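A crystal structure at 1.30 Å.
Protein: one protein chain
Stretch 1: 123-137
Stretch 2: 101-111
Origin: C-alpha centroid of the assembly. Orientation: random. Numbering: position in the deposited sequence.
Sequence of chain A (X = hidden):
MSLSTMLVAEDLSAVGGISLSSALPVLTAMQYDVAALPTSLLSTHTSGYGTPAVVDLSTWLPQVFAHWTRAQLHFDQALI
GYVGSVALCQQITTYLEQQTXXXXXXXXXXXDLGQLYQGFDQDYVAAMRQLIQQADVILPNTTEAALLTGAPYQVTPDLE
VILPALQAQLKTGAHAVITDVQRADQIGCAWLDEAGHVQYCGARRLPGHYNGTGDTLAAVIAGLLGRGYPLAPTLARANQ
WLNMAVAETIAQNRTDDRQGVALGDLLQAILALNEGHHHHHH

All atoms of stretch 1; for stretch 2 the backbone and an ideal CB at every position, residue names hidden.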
ATOM      1  N   ASP A 123       9.727  17.656  -3.457  1.00 14.34           N
ATOM      2  CA  ASP A 123      10.810  17.047  -2.689  1.00 13.98           C
ATOM      3  C   ASP A 123      10.391  15.672  -2.175  1.00 12.71           C
ATOM      4  O   ASP A 123      11.185  14.733  -2.192  1.00 12.19           O
ATOM      5  CB  ASP A 123      11.231  17.942  -1.517  1.00 14.89           C
ATOM      6  CG  ASP A 123      12.099  19.121  -1.947  1.00 17.45           C
ATOM      7  OD1 ASP A 123      12.671  19.091  -3.059  1.00 19.49           O
ATOM      8  OD2 ASP A 123      12.209  20.074  -1.150  1.00 21.75           O
ATOM      9  N   TYR A 124       9.142  15.557  -1.725  1.00 11.62           N
ATOM     10  CA  TYR A 124       8.639  14.276  -1.235  1.00 10.67           C
ATOM     11  C   TYR A 124       8.481  13.274  -2.377  1.00 10.18           C
ATOM     12  O   TYR A 124       8.794  12.095  -2.207  1.00  9.87           O
ATOM     13  CB  TYR A 124       7.332  14.440  -0.459  1.00 10.37           C
ATOM     14  CG  TYR A 124       6.942  13.180   0.279  1.00  9.87           C
ATOM     15  CD1 TYR A 124       7.618  12.787   1.424  1.00 10.28           C
ATOM     16  CD2 TYR A 124       5.913  12.367  -0.187  1.00  9.62           C
ATOM     17  CE1 TYR A 124       7.275  11.633   2.104  1.00  9.48           C
ATOM     18  CE2 TYR A 124       5.566  11.193   0.480  1.00  8.79           C
ATOM     19  CZ  TYR A 124       6.250  10.838   1.623  1.00  9.09           C
ATOM     20  OH  TYR A 124       5.926   9.692   2.304  1.00  7.86           O
ATOM     21  N   VAL A 125       8.027  13.747  -3.539  1.00 10.09           N
ATOM     22  CA  VAL A 125       7.938  12.902  -4.727  1.00 10.35           C
ATOM     23  C   VAL A 125       9.314  12.341  -5.095  1.00 10.41           C
ATOM     24  O   VAL A 125       9.444  11.162  -5.428  1.00  9.61           O
ATOM     25  CB  VAL A 125       7.325  13.661  -5.936  1.00 10.51           C
ATOM     26  CG1 VAL A 125       7.270  12.774  -7.155  1.00 11.23           C
ATOM     27  CG2 VAL A 125       5.916  14.138  -5.601  1.00 10.55           C
ATOM     28  N   ALA A 126      10.339  13.190  -5.034  1.00 10.55           N
ATOM     29  CA  ALA A 126      11.697  12.756  -5.335  1.00 10.71           C
ATOM     30  C   ALA A 126      12.178  11.694  -4.338  1.00 10.40           C
ATOM     31  O   ALA A 126      12.803  10.705  -4.728  1.00 10.73           O
ATOM     32  CB  ALA A 126      12.642  13.947  -5.366  1.00 11.39           C
ATOM     33  N   ALA A 127      11.872  11.894  -3.056  1.00 10.36           N
ATOM     34  CA  ALA A 127      12.210  10.896  -2.046  1.00  9.89           C
ATOM     35  C   ALA A 127      11.502   9.558  -2.317  1.00  9.56           C
ATOM     36  O   ALA A 127      12.089   8.489  -2.149  1.00  9.21           O
ATOM     37  CB  ALA A 127      11.877  11.411  -0.661  1.00 10.70           C
HETATM   38  N   MSE A 128      10.251   9.632  -2.763  1.00  8.55           N
HETATM   39  CA  MSE A 128       9.483   8.435  -3.083  1.00  8.25           C
HETATM   40  C   MSE A 128      10.093   7.688  -4.273  1.00  8.48           C
HETATM   41  O   MSE A 128      10.149   6.458  -4.282  1.00  7.65           O
HETATM   42  CB  MSE A 128       8.033   8.799  -3.376  1.00  8.29           C
HETATM   43  CG  MSE A 128       7.136   7.580  -3.511  1.00  8.55           C
HETATM   44 SE   MSE A 128       7.162   6.386  -1.962  1.00 12.07          SE
HETATM   45  CE  MSE A 128       6.792   7.695  -0.580  1.00 10.62           C
ATOM     46  N   ARG A 129      10.580   8.433  -5.270  1.00  8.99           N
ATOM     47  CA  ARG A 129      11.216   7.804  -6.423  1.00  9.77           C
ATOM     48  C   ARG A 129      12.466   7.017  -5.988  1.00 10.04           C
ATOM     49  O   ARG A 129      12.707   6.024  -6.502  1.00 10.54           O
ATOM     50  CB  ARG A 129      11.608   8.863  -7.491  1.00  9.85           C
ATOM     51  CG  ARG A 129      10.429   9.505  -8.254  1.00 10.29           C
ATOM     52  CD  ARG A 129      10.930  10.445  -9.345  1.00 12.29           C
ATOM     53  NE  ARG A 129       9.855  11.171  -9.951  1.00 10.97           N
ATOM     54  CZ  ARG A 129       9.739  12.465  -9.946  1.00 10.83           C
ATOM     55  NH1 ARG A 129      10.653  13.221  -9.403  1.00 12.39           N
ATOM     56  NH2 ARG A 129       8.737  13.014 -10.524  1.00 11.78           N
ATOM     57  N   GLN A 130      13.170   7.496  -5.001  1.00 10.51           N
ATOM     58  CA  GLN A 130      14.301   6.730  -4.455  1.00 12.10           C
ATOM     59  C   GLN A 130      13.857   5.457  -3.702  1.00 10.73           C
ATOM     60  O   GLN A 130      14.389   4.444  -3.869  1.00 11.04           O
ATOM     61  CB  GLN A 130      15.146   7.590  -3.510  1.00 12.22           C
ATOM     62  CG  GLN A 130      14.270   8.546  -2.769  1.00 16.13           C
ATOM     63  CD  GLN A 130      14.714   8.994  -1.335  1.00 16.24           C
ATOM     64  OE1 GLN A 130      15.548   9.956  -1.235  1.00 22.11           O
ATOM     65  NE2 GLN A 130      14.140   8.338  -0.263  1.00 20.97           N
ATOM     66  N   LEU A 131      12.832   5.613  -2.887  1.00 10.07           N
ATOM     67  CA  LEU A 131      12.318   4.506  -2.083  1.00 10.27           C
ATOM     68  C   LEU A 131      11.762   3.362  -2.949  1.00 10.15           C
ATOM     69  O   LEU A 131      11.926   2.271  -2.598  1.00 10.87           O
ATOM     70  CB  LEU A 131      11.233   5.029  -1.112  1.00 10.47           C
ATOM     71  CG  LEU A 131      10.507   3.989  -0.257  1.00 10.50           C
ATOM     72  CD1 LEU A 131      11.520   3.218   0.606  1.00 11.61           C
ATOM     73  CD2 LEU A 131       9.505   4.719   0.629  1.00 10.94           C
ATOM     74  N   ILE A 132      11.124   3.684  -4.063  1.00  9.42           N
ATOM     75  CA  ILE A 132      10.548   2.646  -4.922  1.00  9.75           C
ATOM     76  C   ILE A 132      11.572   1.910  -5.788  1.00 10.17           C
ATOM     77  O   ILE A 132      11.245   0.894  -6.394  1.00 10.10           O
ATOM     78  CB  ILE A 132       9.412   3.192  -5.836  1.00  9.11           C
ATOM     79  CG1 ILE A 132       9.958   4.193  -6.867  1.00  9.40           C
ATOM     80  CG2 ILE A 132       8.250   3.740  -4.983  1.00  9.45           C
ATOM     81  CD1 ILE A 132       8.940   4.652  -7.895  1.00 10.28           C
ATOM     82  N   GLN A 133      12.801   2.424  -5.846  1.00 11.77           N
ATOM     83  CA  GLN A 133      13.784   1.962  -6.839  1.00 13.87           C
ATOM     84  C   GLN A 133      14.130   0.471  -6.762  1.00 13.90           C
ATOM     85  O   GLN A 133      14.450  -0.142  -7.785  1.00 15.67           O
ATOM     86  CB  GLN A 133      15.047   2.842  -6.830  1.00 13.92           C
ATOM     87  CG  GLN A 133      16.009   2.624  -5.658  1.00 16.90           C
ATOM     88  CD  GLN A 133      16.854   3.859  -5.323  1.00 16.52           C
ATOM     89  OE1 GLN A 133      16.838   4.864  -6.041  1.00 20.02           O
ATOM     90  NE2 GLN A 133      17.578   3.788  -4.209  1.00 19.49           N
ATOM     91  N   GLN A 134      14.053  -0.118  -5.572  1.00 13.24           N
ATOM     92  CA  GLN A 134      14.333  -1.550  -5.434  1.00 12.88           C
ATOM     93  C   GLN A 134      13.094  -2.397  -5.116  1.00 11.70           C
ATOM     94  O   GLN A 134      13.201  -3.592  -4.836  1.00 12.05           O
ATOM     95  CB  GLN A 134      15.467  -1.799  -4.428  1.00 13.56           C
ATOM     96  CG  GLN A 134      16.843  -1.324  -4.924  1.00 16.22           C
ATOM     97  CD  GLN A 134      17.331  -2.074  -6.164  1.00 18.13           C
ATOM     98  OE1 GLN A 134      17.387  -3.305  -6.178  1.00 21.51           O
ATOM     99  NE2 GLN A 134      17.696  -1.327  -7.205  1.00 20.76           N
ATOM    100  N   ALA A 135      11.916  -1.779  -5.180  1.00 10.37           N
ATOM    101  CA  ALA A 135      10.671  -2.500  -4.920  1.00  9.56           C
ATOM    102  C   ALA A 135      10.407  -3.523  -6.014  1.00  9.32           C
ATOM    103  O   ALA A 135      10.692  -3.274  -7.188  1.00  9.99           O
ATOM    104  CB  ALA A 135       9.508  -1.530  -4.840  1.00  9.58           C
ATOM    105  N   ASP A 136       9.866  -4.674  -5.628  1.00  9.03           N
ATOM    106  CA  ASP A 136       9.383  -5.647  -6.603  1.00  8.78           C
ATOM    107  C   ASP A 136       8.054  -5.224  -7.213  1.00  8.50           C
ATOM    108  O   ASP A 136       7.779  -5.495  -8.382  1.00  8.39           O
ATOM    109  CB  ASP A 136       9.238  -7.016  -5.943  1.00  9.14           C
ATOM    110  CG  ASP A 136      10.552  -7.548  -5.438  1.00 10.53           C
ATOM    111  OD1 ASP A 136      10.731  -7.675  -4.213  1.00 10.80           O
ATOM    112  OD2 ASP A 136      11.441  -7.819  -6.277  1.00 12.13           O
ATOM    113  N   VAL A 137       7.214  -4.593  -6.400  1.00  7.97           N
ATOM    114  CA  VAL A 137       5.889  -4.166  -6.825  1.00  8.00           C
ATOM    115  C   VAL A 137       5.621  -2.803  -6.212  1.00  7.39           C
ATOM    116  O   VAL A 137       5.875  -2.601  -5.023  1.00  7.82           O
ATOM    117  CB  VAL A 137       4.791  -5.171  -6.369  1.00  8.20           C
ATOM    118  CG1 VAL A 137       3.405  -4.662  -6.736  1.00  8.96           C
ATOM    119  CG2 VAL A 137       5.012  -6.536  -7.009  1.00  9.44           C
ATOM    120  N   UNK A 101      15.836  -8.987   1.149  1.00 16.59           N
ATOM    121  CA  UNK A 101      14.415  -9.295   1.084  1.00 15.32           C
ATOM    122  C   UNK A 101      14.068 -10.088  -0.158  1.00 15.02           C
ATOM    123  O   UNK A 101      14.564  -9.801  -1.246  1.00 15.81           O
ATOM    124  CB  UNK A 101      13.590  -8.007   1.125  1.00 15.32           C
ATOM    125  N   UNK A 102      13.202 -11.074   0.006  1.00 14.11           N
ATOM    126  CA  UNK A 102      12.676 -11.788  -1.145  1.00 13.02           C
ATOM    127  C   UNK A 102      11.531 -11.011  -1.796  1.00 11.70           C
ATOM    128  O   UNK A 102      11.175 -11.262  -2.941  1.00 11.89           O
ATOM    129  CB  UNK A 102      12.204 -13.183  -0.732  1.00 13.02           C
ATOM    130  N   UNK A 103      10.962 -10.054  -1.062  1.00 10.13           N
ATOM    131  CA  UNK A 103       9.814  -9.280  -1.539  1.00  8.80           C
ATOM    132  C   UNK A 103       9.815  -7.904  -0.897  1.00  7.80           C
ATOM    133  O   UNK A 103       9.904  -7.790   0.334  1.00  7.15           O
ATOM    134  CB  UNK A 103       8.502 -10.007  -1.239  1.00  8.80           C
ATOM    135  N   UNK A 104       9.700  -6.876  -1.735  1.00  7.32           N
ATOM    136  CA  UNK A 104       9.476  -5.514  -1.273  1.00  7.33           C
ATOM    137  C   UNK A 104       8.305  -4.932  -2.047  1.00  6.89           C
ATOM    138  O   UNK A 104       8.354  -4.838  -3.273  1.00  7.45           O
ATOM    139  CB  UNK A 104      10.730  -4.654  -1.442  1.00  7.33           C
ATOM    140  N   UNK A 105       7.250  -4.561  -1.325  1.00  6.11           N
ATOM    141  CA  UNK A 105       6.086  -3.893  -1.922  1.00  6.01           C
ATOM    142  C   UNK A 105       6.035  -2.479  -1.348  1.00  5.80           C
ATOM    143  O   UNK A 105       6.112  -2.303  -0.129  1.00  5.89           O
ATOM    144  CB  UNK A 105       4.789  -4.655  -1.643  1.00  6.01           C
ATOM    145  N   UNK A 106       5.911  -1.479  -2.213  1.00  5.93           N
ATOM    146  CA  UNK A 106       5.726  -0.107  -1.754  1.00  6.04           C
ATOM    147  C   UNK A 106       4.431   0.471  -2.311  1.00  5.89           C
ATOM    148  O   UNK A 106       4.189   0.436  -3.523  1.00  6.05           O
ATOM    149  CB  UNK A 106       6.916   0.763  -2.164  1.00  6.04           C
ATOM    150  N   UNK A 107       3.590   0.972  -1.412  1.00  5.88           N
ATOM    151  CA  UNK A 107       2.444   1.778  -1.800  1.00  6.22           C
ATOM    152  C   UNK A 107       2.940   3.229  -1.774  1.00  6.45           C
ATOM    153  O   UNK A 107       3.191   3.773  -0.698  1.00  6.47           O
ATOM    154  CB  UNK A 107       1.243   1.557  -0.878  1.00  6.22           C
ATOM    155  N   UNK A 108       3.141   3.845  -2.958  1.00  6.36           N
ATOM    156  CA  UNK A 108       3.783   5.159  -3.021  1.00  6.86           C
ATOM    157  C   UNK A 108       2.776   6.273  -2.750  1.00  6.82           C
ATOM    158  O   UNK A 108       2.373   7.001  -3.651  1.00  7.72           O
ATOM    159  CB  UNK A 108       4.441   5.367  -4.386  1.00  6.86           C
ATOM    160  N   UNK A 109       2.362   6.376  -1.492  1.00  6.30           N
ATOM    161  CA  UNK A 109       1.293   7.281  -1.104  1.00  6.87           C
ATOM    162  C   UNK A 109       1.746   8.729  -1.282  1.00  6.53           C
ATOM    163  O   UNK A 109       2.681   9.182  -0.610  1.00  7.70           O
ATOM    164  CB  UNK A 109       0.865   7.023   0.342  1.00  6.87           C
ATOM    165  N   UNK A 110       1.064   9.440  -2.179  1.00  6.56           N
ATOM    166  CA  UNK A 110       1.418  10.822  -2.526  1.00  7.35           C
ATOM    167  C   UNK A 110       0.214  11.728  -2.706  1.00  7.25           C
ATOM    168  O   UNK A 110       0.286  12.915  -2.407  1.00  7.94           O
ATOM    169  CB  UNK A 110       2.250  10.837  -3.810  1.00  7.35           C
ATOM    170  N   UNK A 111      -0.879  11.198  -3.239  1.00  7.43           N
ATOM    171  CA  UNK A 111      -2.015  12.047  -3.545  1.00  8.16           C
ATOM    172  C   UNK A 111      -3.152  11.274  -4.165  1.00  8.59           C
ATOM    173  O   UNK A 111      -3.083  10.055  -4.310  1.00  8.95           O
ATOM    174  CB  UNK A 111      -1.591  13.182  -4.480  1.00  8.16           C
TER

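Position 101 has its CA-to-CB bond directed toward stretch 1, yet no atom of that stretch lies within 5.5 Å of the ideal CB, so many side chains would fit. The residue is Leu101; its carbonyl accepts a hydrogen bond from a water (O to water O, 3.2 Å) that also donates to Asp136 OD1 (2.7 Å). Position 102 points away and sets no constraint from this side; it is Ser102.

At position 103, phi/psi of -152/129 is extended, and CA-to-CB points away, although the ideal CB sits 4.4 Å from Asp136 OD1. An apolar chain of moderate length could turn back, and small residues would also be tolerated. It is Leu103 (chi1 t, chi2 p), whose CD1 comes to 4.1 Å from Asp136 OD1.

Position 104 is tied down through its backbone. Its N donates to Asp136 OD1 (2.8 Å, 151°), and its O accepts from Asp136 N (2.8 Å) and, weakly, from Val137 N (3.3 Å). These bonds are made by the backbone of 104 and exclude only proline, which lacks the N-H. The ideal CB lies 4.1 Å from Ala135 CA, where the small Ala135 leaves room for a branched aliphatic such as valine, isoleucine or leucine. Leu104 occupies it, with CG 4.2 Å from Ala135 CB and CD2 3.9 Å from Gln134 O.

Position 105 pairs with Val137 in a parallel bridge (CA to CA, 4.9 Å), and their side chains share a face of the sheet. Extended angles (-114/130) and an aliphatic neighbour favour valine or isoleucine, with leucine possible. Val105 puts CG2 4.3 Å from Val137 CB, while its CA makes a CA-H...O contact with Val137 O (3.4 Å).

Position 106 points toward stretch 1. Its N donates to Val137 O (3.0 Å, 163°), and its ideal CB lies 4.3 Å from Ile132 CG2 and 4.4 Å from Ala135 CB. Such surroundings suit a compact apolar residue, alanine through isoleucine. Val106 (chi1 t) spreads its two methyls: CG1 approaches Ile132 CG2 (4.0 Å) and Met128 SE (4.2 Å), and CG2 meets Ala135 CB (4.0 Å).

Position 107 points away, leaving its choice unconstrained here; Asp107 is found.

At position 108, the ideal CB is 3.6 Å from Met128 CG and 4.2 Å from Ile132 CG2, so a compact apolar side chain fits best. Phi of -83° is compatible with proline but does not demand it. Pro108 places CB 3.8 Å from Met128 CG, and its CA is 3.7 Å from Met128 SE, the selenium of a selenomethionine.

Position 109 has an ideal CB free of stretch 1 within 5.5 Å, so its identity stays open. In Val109 the carbonyl matters more: O lies at the edge of the Tyr124 ring, 3.7 Å from CE2, and a water bridges it to Tyr124 OH.

The ideal CB of position 110 lies 5.2 Å from Val125 CG2, a gap that a longer apolar chain, leucine or methionine, could span. Leu110 (chi1 m, chi2 t) brings CD2 to 3.5 Å from Tyr124 CD2 and 4.0 Å from Met128 CB.

Position 111, with phi/psi of 179/-178, strongly suggests glycine; it is Gly111.

Stretch 2 101-111: LSLLVVDPVLG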
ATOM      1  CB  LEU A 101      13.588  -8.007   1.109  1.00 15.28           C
ATOM      2  CG  LEU A 101      13.707  -7.101   2.334  1.00 13.91           C
ATOM      3  CD1 LEU A 101      13.053  -5.771   2.017  1.00 14.70           C
ATOM      4  CD2 LEU A 101      13.092  -7.727   3.582  1.00 14.81           C
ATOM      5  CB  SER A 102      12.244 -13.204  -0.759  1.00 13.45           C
ATOM      6  OG  SER A 102      11.216 -13.194   0.212  1.00 14.46           O
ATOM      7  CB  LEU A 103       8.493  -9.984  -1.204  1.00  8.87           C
ATOM      8  CG  LEU A 103       7.215  -9.237  -1.629  1.00  8.32           C
ATOM      9  CD1 LEU A 103       7.049  -9.202  -3.139  1.00 10.29           C
ATOM     10  CD2 LEU A 103       5.983  -9.843  -0.987  1.00  9.83           C
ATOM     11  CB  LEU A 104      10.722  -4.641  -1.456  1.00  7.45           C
ATOM     12  CG  LEU A 104      10.571  -3.140  -1.163  1.00  7.72           C
ATOM     13  CD1 LEU A 104      10.057  -2.866   0.255  1.00  7.58           C
ATOM     14  CD2 LEU A 104      11.887  -2.409  -1.392  1.00  8.82           C
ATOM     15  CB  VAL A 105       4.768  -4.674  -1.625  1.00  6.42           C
ATOM     16  CG1 VAL A 105       3.542  -3.954  -2.185  1.00  6.90           C
ATOM     17  CG2 VAL A 105       4.855  -6.107  -2.163  1.00  6.60           C
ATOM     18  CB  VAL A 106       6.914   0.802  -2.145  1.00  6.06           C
ATOM     19  CG1 VAL A 106       6.684   2.226  -1.681  1.00  7.05           C
ATOM     20  CG2 VAL A 106       8.202   0.272  -1.562  1.00  6.56           C
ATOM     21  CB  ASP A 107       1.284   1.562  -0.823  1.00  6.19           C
ATOM     22  CG  ASP A 107       0.044   2.303  -1.232  1.00  6.94           C
ATOM     23  OD1 ASP A 107       0.144   3.190  -2.111  1.00  7.38           O
ATOM     24  OD2 ASP A 107      -1.033   2.014  -0.661  1.00  7.95           O
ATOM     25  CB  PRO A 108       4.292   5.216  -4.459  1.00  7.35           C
ATOM     26  CG  PRO A 108       3.305   4.419  -5.232  1.00  7.73           C
ATOM     27  CD  PRO A 108       2.791   3.342  -4.299  1.00  6.69           C
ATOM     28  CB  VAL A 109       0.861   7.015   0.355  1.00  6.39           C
ATOM     29  CG1 VAL A 109      -0.154   8.050   0.823  1.00  8.39           C
ATOM     30  CG2 VAL A 109       0.299   5.609   0.499  1.00  7.73           C
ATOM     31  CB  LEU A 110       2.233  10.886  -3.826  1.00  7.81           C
ATOM     32  CG  LEU A 110       3.579  10.170  -3.915  1.00  7.32           C
ATOM     33  CD1 LEU A 110       4.022  10.139  -5.356  1.00  8.76           C
ATOM     34  CD2 LEU A 110       4.638  10.826  -3.043  1.00  8.50           C
TER
HETATM   35  O   HOH W   1      13.314  -7.684  -3.335  1.00 21.74           O
HETATM   36  O   HOH W   2       4.092   7.998   1.478  1.00  7.42           O
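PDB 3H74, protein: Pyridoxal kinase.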